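Putative sugar ABC transporter (Yersinia enterocolitica subsp. enterocolitica 8081, PDB 5ULB) probably serves as the substrate-binding protein of a sugar ABC transporter, holding a methylthioribose-like sugar, here its seleno analogue, between two lobes. Local coordinates at residues Val93-Ile96 with Val97-Ile101. Residues are numbered along the deposited sequence; the frame is centred on the assembly and turned at random. Where two conformers were deposited one is given.
Sequences VKRI and VANGI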
ATOM      1  N   VAL A  93       7.526 -18.723  -2.180  1.00 15.39           N
ATOM      2  CA  VAL A  93       7.392 -18.702  -0.726  1.00 14.27           C
ATOM      3  C   VAL A  93       7.608 -20.035  -0.114  1.00 13.06           C
ATOM      4  O   VAL A  93       8.254 -20.163   0.927  1.00 16.43           O
ATOM      5  CB  VAL A  93       6.095 -18.015  -0.311  1.00 15.23           C
ATOM      6  CG1 VAL A  93       5.915 -18.107   1.211  1.00 17.38           C
ATOM      7  CG2 VAL A  93       6.063 -16.572  -0.729  1.00 16.69           C
ATOM      8  N   LYS A  94       7.104 -21.079  -0.760  1.00 16.11           N
ATOM      9  CA  LYS A  94       7.388 -22.408  -0.259  1.00 15.84           C
ATOM     10  C   LYS A  94       8.935 -22.710  -0.211  1.00 18.37           C
ATOM     11  O   LYS A  94       9.444 -23.384   0.696  1.00 17.98           O
ATOM     12  CB  LYS A  94       6.721 -23.545  -1.033  1.00 21.52           C
ATOM     13  CG  LYS A  94       5.190 -23.542  -0.831  1.00 20.50           C
ATOM     14  CD  LYS A  94       4.546 -24.597  -1.726  1.00 26.78           C
ATOM     15  CE  LYS A  94       3.057 -24.561  -1.485  1.00 35.94           C
ATOM     16  NZ  LYS A  94       2.426 -25.575  -2.317  1.00 45.06           N
ATOM     17  N   ARG A  95       9.675 -22.175  -1.199  1.00 18.39           N
ATOM     18  CA  ARG A  95      11.114 -22.395  -1.243  0.54 19.73           C
ATOM     19  C   ARG A  95      11.801 -21.562  -0.072  1.00 15.97           C
ATOM     20  O   ARG A  95      12.763 -22.001   0.548  1.00 18.45           O
ATOM     21  CB  ARG A  95      11.678 -22.004  -2.617  0.54 20.77           C
ATOM     22  CG  ARG A  95      13.087 -22.546  -2.874  0.54 20.42           C
ATOM     23  CD  ARG A  95      13.405 -22.728  -4.388  0.54 25.21           C
ATOM     24  NE  ARG A  95      14.015 -21.531  -4.848  0.54 28.66           N
ATOM     25  CZ  ARG A  95      15.273 -21.159  -4.599  0.54 30.10           C
ATOM     26  NH1 ARG A  95      15.680 -19.978  -5.061  0.54 27.73           N
ATOM     27  NH2 ARG A  95      16.134 -21.907  -3.869  0.54 27.45           N
ATOM     28  N   ILE A  96      11.268 -20.385   0.210  1.00 16.26           N
ATOM     29  CA  ILE A  96      11.794 -19.570   1.284  1.00 15.34           C
ATOM     30  C   ILE A  96      11.641 -20.369   2.560  1.00 13.57           C
ATOM     31  O   ILE A  96      12.574 -20.508   3.345  1.00 15.91           O
ATOM     32  CB  ILE A  96      11.032 -18.237   1.396  1.00 13.89           C
ATOM     33  CG1 ILE A  96      11.309 -17.344   0.163  1.00 13.10           C
ATOM     34  CG2 ILE A  96      11.453 -17.454   2.644  1.00 13.77           C
ATOM     35  CD1 ILE A  96      10.448 -16.076   0.085  1.00 13.65           C
ATOM     36  N   VAL A  97      10.439 -20.850   2.818  1.00 14.94           N
ATOM     37  CA  VAL A  97      10.146 -21.629   4.056  1.00 17.73           C
ATOM     38  C   VAL A  97      11.038 -22.883   4.145  1.00 17.49           C
ATOM     39  O   VAL A  97      11.599 -23.237   5.209  1.00 20.28           O
ATOM     40  CB  VAL A  97       8.671 -22.006   4.125  1.00 21.18           C
ATOM     41  CG1 VAL A  97       8.454 -22.943   5.291  1.00 25.16           C
ATOM     42  CG2 VAL A  97       7.856 -20.747   4.294  1.00 17.90           C
ATOM     43  N   ALA A  98      11.189 -23.591   2.984  1.00 19.38           N
ATOM     44  CA  ALA A  98      12.005 -24.819   2.969  1.00 19.07           C
ATOM     45  C   ALA A  98      13.449 -24.577   3.304  1.00 21.73           C
ATOM     46  O   ALA A  98      14.097 -25.459   3.742  1.00 25.42           O
ATOM     47  CB  ALA A  98      11.924 -25.457   1.598  1.00 23.13           C
ATOM     48  N   ASN A  99      13.900 -23.353   3.067  1.00 19.90           N
ATOM     49  CA  ASN A  99      15.272 -22.913   3.380  1.00 19.01           C
ATOM     50  C   ASN A  99      15.392 -22.293   4.732  1.00 18.51           C
ATOM     51  O   ASN A  99      16.500 -21.880   5.070  1.00 20.45           O
ATOM     52  CB  ASN A  99      15.851 -21.975   2.338  1.00 19.16           C
ATOM     53  CG  ASN A  99      16.274 -22.671   1.024  1.00 24.73           C
ATOM     54  OD1 ASN A  99      17.403 -22.988   0.914  1.00 34.08           O
ATOM     55  ND2 ASN A  99      15.364 -22.944   0.090  1.00 23.97           N
ATOM     56  N   GLY A 100      14.387 -22.395   5.590  1.00 20.50           N
ATOM     57  CA  GLY A 100      14.495 -21.950   6.957  1.00 20.00           C
ATOM     58  C   GLY A 100      14.543 -20.465   7.141  1.00 17.79           C
ATOM     59  O   GLY A 100      15.037 -20.019   8.185  1.00 21.46           O
ATOM     60  N   ILE A 101      13.981 -19.731   6.189  1.00 14.27           N
ATOM     61  CA  ILE A 101      14.021 -18.253   6.220  1.00 13.23           C
ATOM     62  C   ILE A 101      12.616 -17.768   6.693  1.00 12.71           C
ATOM     63  O   ILE A 101      11.600 -18.196   6.147  1.00 14.20           O
ATOM     64  CB  ILE A 101      14.371 -17.742   4.838  1.00 12.63           C
ATOM     65  CG1 ILE A 101      15.808 -18.224   4.405  1.00 15.16           C
ATOM     66  CG2 ILE A 101      14.285 -16.198   4.757  1.00 12.64           C
ATOM     67  CD1 ILE A 101      16.089 -17.855   2.959  1.00 16.71           C
TER
HETATM   68  O   HOH W   1      16.039 -24.145  -2.660  1.00 46.53           O
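The carbonyl oxygen of R95 is gripped twice by N99, once by the side chain and once by the backbone. The amide ND2 of N99 donates to R95 O at 2.8 Å with a nearly straight N-H···O angle of 174°, and the oxygen lies in the amide plane of N99. The backbone N of N99 reaches R95 O at 3.1 Å along a more bent path, from the opposite face of the carbonyl plane. With CG of N99 beside its own backbone N (chi1 -75°), the amide folds back over the last turn instead of extending beyond it. In the R95 conformer given, the two side chains run alongside each other, their flat ends almost perpendicular (89°); a water may link N99 ND2 to R95 NH2 at the guanidinium edge, but R95 has two conformers and this bridge is doubtful.

N99 is the first residue to leave helical phi/psi, and a Schellman motif closes the helix here. I101 N donates to I96 O at 3.3 Å, G100 N donates to V97 O at 2.9 Å, and G100, with positive phi, is the C-prime residue. The reversal lays I101 against I96, whose CG2 meets I101 CB at 3.7 Å, an apolar contact between two buried side chains. Before the cap the regular helical pattern holds, as in V97 N to V93 O at 3.0 Å.

Helix 89-98 is the crossover of a beta-alpha-beta unit, and after this cap the chain continues into strand 102-106. In the conformer given, R95 NH1 also hydrogen-bonds to N69 OD1 of helix 61-73. I96 packs on V68 and I72 of that helix, on I79 of strand 78-82 and on V103 of strand 102-106.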